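Local coordinates for protein PspGI restriction endonuclease (Pyrococcus sp. GI-H, PDB 3BM3) that probably acts as a type II restriction endonuclease, binding its DNA substrate with base flipping and cutting both strands at a specific site, at residues 2-13 against 69-78. The protein carries 2 engineered substitutions. Residues are numbered along the deposited sequence; the frame is centred on the assembly and turned at random.
Sequences VRNLVIDITKKP and EYEKQVREAY
Gln73 and Tyr78, on helix 52-80, which runs into the EcoRII C-terminal family region (PDDEXK clan), each grip the backbone of the N-terminal arm 2-13, a worked example of how an irregular segment is fastened by side-chain-to-backbone bonds. The arm, which precedes helix 20-31, is extended as far as Ile7 and then turns back; between the two anchors Ile7 sets CG2 against Ala77 CB (3.6 Å).

Gln73 can be followed outward. Its CB meets Ile7 CD1; then, with CG beside the backbone N (chi1 -69°) and the rest of the chain extended, the amide reaches the arm. OE1 touches Leu5 CB and accepts from Leu5 N at 2.8 Å, in its carbonyl plane. NE2, with Val2 CG2 beside it at 3.5 Å, donates to Arg3 O at 3.0 Å, nearly straight at 172°; Arg3 O lies in the amide plane, though NE2 is tilted 26° from the Arg3 carbonyl plane. Bonding both ends fixes the amide's flip, rather as one residue of a parallel strand would bond the residues flanking Asn4. Leu5 CD1 packs on Tyr70 CD1 (3.6 Å), and the Tyr70 hydroxyl is hydrogen-bonded to Glu26 of helix 20-31.

At the other anchor the arm folds round the Tyr78 ring. Pro13 CB sits over one face, 3.8 Å from the ring centroid, and Ile9 CG2 over the opposite face, both as CH-pi contacts. In the type I turn from Asp8 to Lys11, Asp8 OD1 accepts from Thr10 N, an Asx turn, and also from Thr10 OG1. A phenylalanine in place of Tyr78 would probably keep the sandwich but leave Lys11 O without its hydroxyl partner and the turn less firmly tied to the helix. Lys12 packs on a DNA phosphate. Tyr78 OH donates to Lys11 O, a short 2.5 Å, from above the carbonyl plane rather than on a lone pair.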
loop_
_atom_site.group_PDB
_atom_site.type_symbol
_atom_site.label_atom_id
_atom_site.label_comp_id
_atom_site.label_asym_id
_atom_site.label_seq_id
_atom_site.Cartn_x
_atom_site.Cartn_y
_atom_site.Cartn_z
ATOM N N VAL C 2 4.489 0.902 -33.002
ATOM C CA VAL C 2 5.367 1.804 -32.200
ATOM C C VAL C 2 6.693 2.033 -32.919
ATOM O O VAL C 2 7.089 1.228 -33.769
ATOM C CB VAL C 2 5.640 1.198 -30.817
ATOM C CG1 VAL C 2 4.308 0.976 -30.069
ATOM C CG2 VAL C 2 6.411 -0.114 -30.942
ATOM N N ARG C 3 7.394 3.116 -32.578
ATOM C CA ARG C 3 8.701 3.357 -33.202
ATOM C C ARG C 3 9.768 2.354 -32.761
ATOM O O ARG C 3 9.663 1.735 -31.719
ATOM C CB ARG C 3 9.182 4.782 -32.950
ATOM C CG ARG C 3 9.623 5.092 -31.543
ATOM C CD ARG C 3 10.077 6.541 -31.476
ATOM N NE ARG C 3 10.766 6.863 -30.231
ATOM C CZ ARG C 3 10.183 7.395 -29.162
ATOM N NH1 ARG C 3 8.889 7.680 -29.169
ATOM N NH2 ARG C 3 10.904 7.659 -28.079
ATOM N N ASN C 4 10.791 2.189 -33.592
ATOM C CA ASN C 4 11.954 1.413 -33.223
ATOM C C ASN C 4 12.847 2.251 -32.333
ATOM O O ASN C 4 13.415 3.242 -32.770
ATOM C CB ASN C 4 12.723 0.964 -34.463
ATOM C CG ASN C 4 11.935 -0.007 -35.316
ATOM O OD1 ASN C 4 12.037 0.020 -36.544
ATOM N ND2 ASN C 4 11.155 -0.884 -34.673
ATOM N N LEU C 5 12.961 1.859 -31.070
ATOM C CA LEU C 5 13.761 2.615 -30.120
ATOM C C LEU C 5 15.234 2.471 -30.401
ATOM O O LEU C 5 15.686 1.418 -30.822
ATOM C CB LEU C 5 13.518 2.142 -28.684
ATOM C CG LEU C 5 12.087 2.293 -28.182
ATOM C CD1 LEU C 5 11.904 1.525 -26.842
ATOM C CD2 LEU C 5 11.734 3.770 -28.082
ATOM N N VAL C 6 15.974 3.534 -30.124
ATOM C CA VAL C 6 17.409 3.469 -30.019
ATOM C C VAL C 6 17.655 3.171 -28.561
ATOM O O VAL C 6 17.239 3.916 -27.657
ATOM C CB VAL C 6 18.080 4.771 -30.456
ATOM C CG1 VAL C 6 19.582 4.680 -30.313
ATOM C CG2 VAL C 6 17.664 5.109 -31.894
ATOM N N ILE C 7 18.251 2.027 -28.333
ATOM C CA ILE C 7 18.380 1.516 -26.994
ATOM C C ILE C 7 19.827 1.619 -26.592
ATOM O O ILE C 7 20.700 1.048 -27.247
ATOM C CB ILE C 7 17.872 0.072 -26.900
ATOM C CG1 ILE C 7 16.357 0.076 -27.162
ATOM C CG2 ILE C 7 18.189 -0.492 -25.515
ATOM C CD1 ILE C 7 15.783 -1.221 -27.587
ATOM N N ASP C 8 20.080 2.360 -25.525
ATOM C CA ASP C 8 21.410 2.497 -24.982
ATOM C C ASP C 8 21.522 1.562 -23.806
ATOM O O ASP C 8 21.006 1.831 -22.750
ATOM C CB ASP C 8 21.631 3.953 -24.542
ATOM C CG ASP C 8 22.975 4.165 -23.868
ATOM O OD1 ASP C 8 23.696 3.174 -23.628
ATOM O OD2 ASP C 8 23.288 5.326 -23.580
ATOM N N ILE C 9 22.221 0.443 -23.995
ATOM C CA ILE C 9 22.293 -0.581 -22.957
ATOM C C ILE C 9 23.174 -0.194 -21.776
ATOM O O ILE C 9 23.240 -0.942 -20.818
ATOM C CB ILE C 9 22.745 -1.952 -23.505
ATOM C CG1 ILE C 9 24.135 -1.847 -24.151
ATOM C CG2 ILE C 9 21.657 -2.515 -24.449
ATOM C CD1 ILE C 9 24.883 -3.153 -24.155
ATOM N N THR C 10 23.836 0.962 -21.833
ATOM C CA THR C 10 24.593 1.452 -20.683
ATOM C C THR C 10 23.687 2.195 -19.685
ATOM O O THR C 10 24.135 2.592 -18.614
ATOM C CB THR C 10 25.746 2.372 -21.101
ATOM O OG1 THR C 10 25.228 3.602 -21.591
ATOM C CG2 THR C 10 26.634 1.688 -22.186
ATOM N N LYS C 11 22.429 2.398 -20.047
ATOM C CA LYS C 11 21.433 2.976 -19.116
ATOM C C LYS C 11 20.682 1.869 -18.383
ATOM O O LYS C 11 20.787 0.706 -18.751
ATOM C CB LYS C 11 20.427 3.835 -19.869
ATOM C CG LYS C 11 21.014 5.029 -20.531
ATOM C CD LYS C 11 19.944 5.785 -21.265
ATOM C CE LYS C 11 20.454 7.093 -21.815
ATOM N NZ LYS C 11 19.406 7.771 -22.658
ATOM N N LYS C 12 19.942 2.244 -17.338
ATOM C CA LYS C 12 19.005 1.311 -16.724
ATOM C C LYS C 12 18.025 0.953 -17.844
ATOM O O LYS C 12 17.693 1.796 -18.687
ATOM C CB LYS C 12 18.277 1.914 -15.523
ATOM C CG LYS C 12 19.122 2.104 -14.269
ATOM C CD LYS C 12 18.299 2.727 -13.138
ATOM C CE LYS C 12 19.164 2.956 -11.914
ATOM N NZ LYS C 12 18.791 4.205 -11.186
ATOM N N PRO C 13 17.611 -0.309 -17.917
ATOM C CA PRO C 13 16.792 -0.716 -19.058
ATOM C C PRO C 13 15.551 0.143 -19.271
ATOM O O PRO C 13 15.244 0.541 -20.377
ATOM C CB PRO C 13 16.394 -2.165 -18.727
ATOM C CG PRO C 13 16.842 -2.428 -17.333
ATOM C CD PRO C 13 17.872 -1.408 -16.976
ATOM N N GLU C 69 5.181 -3.121 -26.096
ATOM C CA GLU C 69 5.967 -3.193 -27.312
ATOM C C GLU C 69 7.333 -2.597 -27.090
ATOM O O GLU C 69 8.337 -3.146 -27.533
ATOM C CB GLU C 69 5.275 -2.454 -28.455
ATOM C CG GLU C 69 3.965 -3.098 -28.907
ATOM C CD GLU C 69 3.269 -2.290 -30.007
ATOM O OE1 GLU C 69 3.885 -2.105 -31.077
ATOM O OE2 GLU C 69 2.096 -1.856 -29.817
ATOM N N TYR C 70 7.381 -1.466 -26.412
ATOM C CA TYR C 70 8.665 -0.855 -26.075
ATOM C C TYR C 70 9.448 -1.723 -25.103
ATOM O O TYR C 70 10.644 -1.916 -25.260
ATOM C CB TYR C 70 8.471 0.519 -25.480
ATOM C CG TYR C 70 8.036 1.575 -26.469
ATOM C CD1 TYR C 70 8.463 1.555 -27.795
ATOM C CD2 TYR C 70 7.204 2.621 -26.079
ATOM C CE1 TYR C 70 8.060 2.532 -28.687
ATOM C CE2 TYR C 70 6.804 3.588 -26.965
ATOM C CZ TYR C 70 7.251 3.557 -28.258
ATOM O OH TYR C 70 6.882 4.518 -29.177
ATOM N N GLU C 71 8.755 -2.264 -24.117
ATOM C CA GLU C 71 9.395 -3.138 -23.128
ATOM C C GLU C 71 10.054 -4.312 -23.843
ATOM O O GLU C 71 11.148 -4.723 -23.498
ATOM C CB GLU C 71 8.345 -3.672 -22.178
ATOM C CG GLU C 71 8.903 -4.439 -21.010
ATOM C CD GLU C 71 7.828 -5.031 -20.153
ATOM O OE1 GLU C 71 7.210 -6.017 -20.592
ATOM O OE2 GLU C 71 7.592 -4.510 -19.054
ATOM N N LYS C 72 9.368 -4.859 -24.849
ATOM C CA LYS C 72 9.869 -6.013 -25.604
ATOM C C LYS C 72 11.122 -5.625 -26.358
ATOM O O LYS C 72 12.119 -6.351 -26.368
ATOM C CB LYS C 72 8.804 -6.491 -26.575
ATOM C CG LYS C 72 9.217 -7.673 -27.402
ATOM C CD LYS C 72 8.028 -8.180 -28.200
ATOM C CE LYS C 72 8.440 -9.289 -29.127
ATOM N NZ LYS C 72 9.058 -10.403 -28.358
ATOM N N GLN C 73 11.112 -4.452 -26.977
ATOM C CA GLN C 73 12.318 -3.981 -27.645
ATOM C C GLN C 73 13.496 -3.875 -26.697
ATOM O O GLN C 73 14.617 -4.287 -27.004
ATOM C CB GLN C 73 12.085 -2.615 -28.267
ATOM C CG GLN C 73 11.147 -2.648 -29.447
ATOM C CD GLN C 73 11.029 -1.308 -30.089
ATOM O OE1 GLN C 73 12.019 -0.576 -30.204
ATOM N NE2 GLN C 73 9.825 -0.954 -30.476
ATOM N N VAL C 74 13.237 -3.292 -25.536
ATOM C CA VAL C 74 14.265 -3.093 -24.538
ATOM C C VAL C 74 14.738 -4.441 -23.993
ATOM O O VAL C 74 15.934 -4.690 -23.859
ATOM C CB VAL C 74 13.764 -2.193 -23.418
ATOM C CG1 VAL C 74 14.772 -2.151 -22.279
ATOM C CG2 VAL C 74 13.546 -0.813 -23.940
ATOM N N ARG C 75 13.798 -5.342 -23.742
ATOM C CA ARG C 75 14.128 -6.678 -23.289
ATOM C C ARG C 75 15.084 -7.365 -24.253
ATOM O O ARG C 75 16.152 -7.890 -23.869
ATOM C CB ARG C 75 12.854 -7.514 -23.161
ATOM C CG ARG C 75 13.156 -8.912 -22.623
ATOM C CD ARG C 75 11.899 -9.739 -22.513
ATOM N NE ARG C 75 11.097 -9.296 -21.389
ATOM C CZ ARG C 75 9.983 -8.575 -21.464
ATOM N NH1 ARG C 75 9.482 -8.207 -22.636
ATOM N NH2 ARG C 75 9.371 -8.225 -20.358
ATOM N N GLU C 76 14.713 -7.353 -25.525
ATOM C CA GLU C 76 15.551 -8.005 -26.521
ATOM C C GLU C 76 16.963 -7.425 -26.547
ATOM O O GLU C 76 17.949 -8.161 -26.649
ATOM C CB GLU C 76 14.869 -7.959 -27.895
ATOM C CG GLU C 76 13.605 -8.800 -27.915
ATOM C CD GLU C 76 12.867 -8.775 -29.245
ATOM O OE1 GLU C 76 13.263 -8.016 -30.172
ATOM O OE2 GLU C 76 11.861 -9.510 -29.354
ATOM N N ALA C 77 17.081 -6.111 -26.429
ATOM C CA ALA C 77 18.380 -5.455 -26.476
ATOM C C ALA C 77 19.215 -5.861 -25.288
ATOM O O ALA C 77 20.411 -6.165 -25.446
ATOM C CB ALA C 77 18.217 -3.922 -26.530
ATOM N N TYR C 78 18.602 -5.874 -24.097
ATOM C CA TYR C 78 19.330 -6.225 -22.872
ATOM C C TYR C 78 19.676 -7.707 -22.822
ATOM O O TYR C 78 20.735 -8.068 -22.338
ATOM C CB TYR C 78 18.607 -5.758 -21.617
ATOM C CG TYR C 78 18.872 -4.306 -21.381
ATOM C CD1 TYR C 78 18.211 -3.332 -22.126
ATOM C CD2 TYR C 78 19.804 -3.884 -20.442
ATOM C CE1 TYR C 78 18.467 -1.985 -21.931
ATOM C CE2 TYR C 78 20.060 -2.521 -20.226
ATOM C CZ TYR C 78 19.389 -1.580 -20.985
ATOM O OH TYR C 78 19.629 -0.236 -20.806
#